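Local coordinates for protein L-glyceraldehyde 3-phosphate reductase (Clostridium beijerinckii, PDB 6HG6) that probably reduces aldehydes such as furfural and methylglyoxal with NADPH, as an aldo-keto reductase with a TIM-barrel fold, at residues N44-I57 with G298-G310. Sequence-based numbering, arbitrary orientation.
With NDP (NADPH dihydro-nicotinamide-adenine-dinucleotide phosphate), chain B.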
# COMPACT_ATOMS: atom_id res chain seq x y z
N ASN A 44 -10.93 -18.37 2.25
CA ASN A 44 -9.86 -17.68 3.01
C ASN A 44 -9.77 -16.22 2.54
O ASN A 44 -9.62 -15.35 3.40
CB ASN A 44 -8.48 -18.33 2.90
CG ASN A 44 -7.52 -17.75 3.92
OD1 ASN A 44 -7.74 -17.85 5.14
ND2 ASN A 44 -6.46 -17.11 3.45
N MET A 45 -9.83 -15.95 1.23
CA MET A 45 -9.72 -14.55 0.72
C MET A 45 -10.88 -13.73 1.29
O MET A 45 -10.62 -12.59 1.71
CB MET A 45 -9.82 -14.50 -0.80
CG MET A 45 -8.66 -15.19 -1.46
SD MET A 45 -8.75 -14.97 -3.26
CE MET A 45 -9.50 -16.50 -3.77
N LYS A 46 -12.09 -14.26 1.25
CA LYS A 46 -13.27 -13.56 1.82
C LYS A 46 -13.02 -13.26 3.28
O LYS A 46 -13.24 -12.11 3.67
CB LYS A 46 -14.56 -14.37 1.73
CG LYS A 46 -15.29 -14.28 0.41
CD LYS A 46 -16.33 -15.35 0.23
CE LYS A 46 -17.28 -15.51 1.38
NZ LYS A 46 -18.04 -16.78 1.29
N GLU A 47 -12.60 -14.25 4.06
CA GLU A 47 -12.39 -14.08 5.52
C GLU A 47 -11.32 -13.03 5.75
O GLU A 47 -11.44 -12.26 6.72
CB GLU A 47 -12.07 -15.40 6.21
CG GLU A 47 -13.28 -16.28 6.26
CD GLU A 47 -14.48 -15.65 6.98
OE1 GLU A 47 -14.26 -15.05 8.06
OE2 GLU A 47 -15.63 -15.76 6.45
N LEU A 48 -10.30 -12.95 4.90
CA LEU A 48 -9.23 -11.95 5.10
C LEU A 48 -9.83 -10.55 4.90
O LEU A 48 -9.58 -9.66 5.73
CB LEU A 48 -8.06 -12.16 4.14
CG LEU A 48 -7.15 -13.34 4.46
CD1 LEU A 48 -6.10 -13.50 3.36
CD2 LEU A 48 -6.49 -13.13 5.79
N CYS A 49 -10.62 -10.37 3.85
CA CYS A 49 -11.26 -9.07 3.55
C CYS A 49 -12.23 -8.68 4.66
O CYS A 49 -12.19 -7.54 5.08
CB CYS A 49 -11.96 -9.10 2.20
SG CYS A 49 -10.76 -9.16 0.84
N PHE A 50 -13.08 -9.60 5.07
CA PHE A 50 -14.08 -9.39 6.12
C PHE A 50 -13.35 -9.02 7.41
O PHE A 50 -13.78 -8.09 8.12
CB PHE A 50 -14.94 -10.63 6.34
CG PHE A 50 -15.76 -11.05 5.14
CD1 PHE A 50 -16.09 -10.15 4.13
CD2 PHE A 50 -16.33 -12.31 5.12
CE1 PHE A 50 -16.85 -10.56 3.04
CE2 PHE A 50 -17.13 -12.70 4.06
CZ PHE A 50 -17.40 -11.82 3.04
N THR A 51 -12.28 -9.75 7.76
CA THR A 51 -11.50 -9.45 8.98
C THR A 51 -10.93 -8.04 8.88
O THR A 51 -11.06 -7.29 9.84
CB THR A 51 -10.39 -10.49 9.21
OG1 THR A 51 -11.05 -11.75 9.29
CG2 THR A 51 -9.63 -10.19 10.47
N ALA A 52 -10.38 -7.66 7.73
CA ALA A 52 -9.77 -6.34 7.52
C ALA A 52 -10.83 -5.25 7.79
O ALA A 52 -10.62 -4.37 8.63
CB ALA A 52 -9.23 -6.23 6.13
N PHE A 53 -11.96 -5.35 7.10
CA PHE A 53 -13.03 -4.33 7.20
C PHE A 53 -13.61 -4.31 8.61
O PHE A 53 -13.90 -3.22 9.12
CB PHE A 53 -14.09 -4.55 6.12
CG PHE A 53 -15.10 -3.44 5.99
CD1 PHE A 53 -14.67 -2.15 5.75
CD2 PHE A 53 -16.45 -3.70 6.03
CE1 PHE A 53 -15.59 -1.09 5.66
CE2 PHE A 53 -17.38 -2.67 5.93
CZ PHE A 53 -16.94 -1.37 5.74
N ASP A 54 -13.80 -5.47 9.24
CA ASP A 54 -14.39 -5.53 10.60
C ASP A 54 -13.50 -4.79 11.60
O ASP A 54 -14.01 -4.45 12.65
CB ASP A 54 -14.62 -6.97 11.05
CG ASP A 54 -15.85 -7.63 10.47
OD1 ASP A 54 -16.62 -6.96 9.78
OD2 ASP A 54 -16.07 -8.81 10.82
N ASN A 55 -12.19 -4.67 11.30
CA ASN A 55 -11.18 -4.02 12.17
C ASN A 55 -10.88 -2.59 11.69
O ASN A 55 -9.89 -2.00 12.15
CB ASN A 55 -9.93 -4.89 12.24
CG ASN A 55 -10.21 -6.09 13.11
OD1 ASN A 55 -10.54 -7.17 12.61
ND2 ASN A 55 -10.24 -5.88 14.40
N GLY A 56 -11.71 -2.06 10.79
CA GLY A 56 -11.64 -0.66 10.35
C GLY A 56 -10.70 -0.42 9.21
O GLY A 56 -10.55 0.75 8.83
N ILE A 57 -10.15 -1.46 8.59
CA ILE A 57 -9.32 -1.29 7.37
C ILE A 57 -10.28 -1.04 6.21
O ILE A 57 -10.99 -1.96 5.78
CB ILE A 57 -8.38 -2.46 7.12
CG1 ILE A 57 -7.47 -2.61 8.34
CG2 ILE A 57 -7.60 -2.17 5.88
CD1 ILE A 57 -6.66 -3.90 8.33
N GLY A 298 0.07 -7.26 4.20
CA GLY A 298 -0.50 -8.46 3.57
C GLY A 298 -0.81 -9.43 4.66
O GLY A 298 -0.34 -9.23 5.78
N ALA A 299 -1.55 -10.48 4.37
CA ALA A 299 -1.84 -11.57 5.31
C ALA A 299 -2.23 -12.83 4.56
O ALA A 299 -2.79 -12.70 3.48
CB ALA A 299 -2.94 -11.16 6.24
N SER A 300 -1.90 -13.99 5.12
CA SER A 300 -2.36 -15.32 4.64
C SER A 300 -3.48 -15.80 5.56
O SER A 300 -4.25 -16.69 5.17
CB SER A 300 -1.23 -16.34 4.56
OG SER A 300 -0.53 -16.43 5.78
N LYS A 301 -3.57 -15.26 6.77
CA LYS A 301 -4.58 -15.74 7.75
C LYS A 301 -5.08 -14.55 8.57
O LYS A 301 -4.35 -13.57 8.77
CB LYS A 301 -4.01 -16.91 8.54
CG LYS A 301 -2.81 -16.61 9.42
CD LYS A 301 -2.19 -17.88 10.01
CE LYS A 301 -1.11 -17.60 11.02
NZ LYS A 301 -0.32 -18.82 11.32
N PRO A 302 -6.36 -14.59 8.98
CA PRO A 302 -7.00 -13.49 9.73
C PRO A 302 -6.26 -13.07 11.00
O PRO A 302 -6.18 -11.88 11.26
CB PRO A 302 -8.36 -14.08 10.13
CG PRO A 302 -8.64 -15.09 9.01
CD PRO A 302 -7.28 -15.72 8.76
N SER A 303 -5.63 -14.01 11.70
CA SER A 303 -4.92 -13.71 12.97
C SER A 303 -3.84 -12.65 12.70
O SER A 303 -3.55 -11.88 13.62
CB SER A 303 -4.34 -14.95 13.61
OG SER A 303 -3.46 -15.61 12.72
N GLN A 304 -3.24 -12.62 11.51
CA GLN A 304 -2.17 -11.63 11.21
C GLN A 304 -2.77 -10.23 11.15
O GLN A 304 -2.12 -9.30 11.62
CB GLN A 304 -1.41 -11.96 9.94
CG GLN A 304 -0.62 -13.25 10.12
CD GLN A 304 -0.09 -13.77 8.81
OE1 GLN A 304 -0.64 -13.46 7.75
NE2 GLN A 304 0.91 -14.64 8.90
N ILE A 305 -3.97 -10.09 10.59
CA ILE A 305 -4.63 -8.77 10.56
C ILE A 305 -4.89 -8.33 12.01
O ILE A 305 -4.57 -7.20 12.37
CB ILE A 305 -5.91 -8.87 9.72
CG1 ILE A 305 -5.54 -9.25 8.29
CG2 ILE A 305 -6.68 -7.55 9.77
CD1 ILE A 305 -6.71 -9.40 7.34
N ILE A 306 -5.52 -9.19 12.78
CA ILE A 306 -5.93 -8.89 14.17
C ILE A 306 -4.70 -8.50 15.00
O ILE A 306 -4.78 -7.50 15.71
CB ILE A 306 -6.73 -10.09 14.71
CG1 ILE A 306 -8.05 -10.19 13.94
CG2 ILE A 306 -6.96 -9.96 16.20
CD1 ILE A 306 -8.80 -11.49 14.10
N GLU A 307 -3.57 -9.20 14.89
CA GLU A 307 -2.33 -8.79 15.62
C GLU A 307 -1.86 -7.42 15.10
O GLU A 307 -1.42 -6.58 15.87
CB GLU A 307 -1.20 -9.81 15.42
CG GLU A 307 0.19 -9.28 15.81
CD GLU A 307 1.31 -10.30 15.95
OE1 GLU A 307 1.15 -11.29 16.76
OE2 GLU A 307 2.38 -10.12 15.24
N ASN A 308 -1.89 -7.20 13.82
CA ASN A 308 -1.22 -6.02 13.25
C ASN A 308 -2.00 -4.74 13.55
O ASN A 308 -1.35 -3.70 13.60
CB ASN A 308 -1.04 -6.12 11.73
CG ASN A 308 -0.01 -7.14 11.30
OD1 ASN A 308 0.69 -7.72 12.14
ND2 ASN A 308 0.03 -7.37 9.99
N VAL A 309 -3.32 -4.79 13.75
CA VAL A 309 -4.10 -3.52 13.85
C VAL A 309 -3.86 -2.85 15.21
O VAL A 309 -4.14 -1.66 15.29
CB VAL A 309 -5.60 -3.66 13.52
CG1 VAL A 309 -5.79 -3.90 12.02
CG2 VAL A 309 -6.33 -4.68 14.37
N GLY A 310 -3.31 -3.53 16.21
CA GLY A 310 -2.96 -2.87 17.49
C GLY A 310 -1.83 -1.85 17.32
O GLY A 310 -1.74 -0.94 18.11
PA NDP B . 4.30 -7.01 4.47
O1A NDP B . 5.71 -6.51 4.44
O2A NDP B . 3.26 -6.54 5.44
O5B NDP B . 4.29 -8.61 4.42
C5B NDP B . 3.02 -9.32 4.46
C4B NDP B . 3.26 -10.76 4.81
O4B NDP B . 3.98 -10.81 6.06
C3B NDP B . 2.02 -11.64 5.02
O3B NDP B . 1.53 -12.24 3.83
C2B NDP B . 2.56 -12.68 5.99
O2B NDP B . 3.31 -13.62 5.22
C1B NDP B . 3.50 -11.86 6.87
N9A NDP B . 2.89 -11.24 8.04
C8A NDP B . 1.94 -10.25 8.07
N7A NDP B . 1.63 -9.86 9.28
C5A NDP B . 2.42 -10.64 10.11
C6A NDP B . 2.56 -10.71 11.51
N6A NDP B . 1.87 -9.94 12.35
N1A NDP B . 3.45 -11.60 12.01
C2A NDP B . 4.14 -12.36 11.16
N3A NDP B . 4.10 -12.38 9.83
C4A NDP B . 3.21 -11.49 9.35
O3 NDP B . 3.63 -6.63 3.04
PN NDP B . 3.79 -7.16 1.54
O1N NDP B . 2.91 -8.36 1.40
O2N NDP B . 5.23 -7.24 1.13
O5D NDP B . 3.12 -5.92 0.74
C5D NDP B . 1.87 -5.40 1.25
C4D NDP B . 1.11 -4.74 0.12
O4D NDP B . 1.90 -3.65 -0.41
C3D NDP B . 0.85 -5.60 -1.12
O3D NDP B . -0.24 -6.49 -0.89
C2D NDP B . 0.56 -4.50 -2.15
O2D NDP B . -0.76 -4.03 -2.00
C1D NDP B . 1.57 -3.42 -1.77
N1N NDP B . 2.80 -3.49 -2.59
C2N NDP B . 3.07 -2.51 -3.50
C3N NDP B . 4.03 -2.64 -4.47
C7N NDP B . 4.25 -1.51 -5.44
O7N NDP B . 3.50 -0.52 -5.45
N7N NDP B . 5.26 -1.65 -6.30
C4N NDP B . 4.81 -3.92 -4.50
C5N NDP B . 4.58 -4.82 -3.34
C6N NDP B . 3.68 -4.55 -2.43
P2B NDP B . 3.35 -15.15 5.75
O1X NDP B . 2.12 -15.53 6.55
O2X NDP B . 3.48 -15.97 4.48
O3X NDP B . 4.62 -15.16 6.59
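Leu48 puts both methyls against the loop leading into helix 302-308 and the first residue of that helix. CD2 rests on the peptide between Lys301 and Pro302, 3.4 Å from Lys301 C, and CD1 reaches Ala299 O. One turn further along helix 302-308, Ile305 points toward helix 44-54. With CG1 anti to its own carbonyl carbon (chi1 -62°), it sends CD1 between Leu48 and Ala52, 3.3 Å from Leu48 O, while CG2 lies against the CA of Ala52 and, 3.9 Å away, CD1 of Ile57. That same Ile57 methyl also touches CG1 of Val309, and Phe30 of strand 28-31 backs both isoleucines from the barrel side. Toward the outer edge, Thr51 lays OG1 against Pro302 CB; its CG2 packs on Ile306 CG1, and its hydroxyl is turned back onto Glu47 O (OG1 to O 2.6 Å), which takes Thr51 N on the opposite face. The one hydrogen bond between the segments runs from Asn44 ND2 to Ser300 O (2.8 Å), with the donor 37° above the carbonyl plane. The N of the same Ser300 donates to Gln304 OE1 (3.0 Å), and Ser300 OG and Gln304 NE2 both grip O1X of the NADPH 2'-phosphate, NE2 at 2.8 Å. Glu307 and Asn308, on the side of the helix turned from helix 44-54, bind the adenine. The two helices run nearly parallel, 16° apart, and follow strands 28-31 and 294-297, the first and last of the TIM barrel: they are neighbours in its outer ring where the barrel closes, the later one carrying the cofactor's adenosine end.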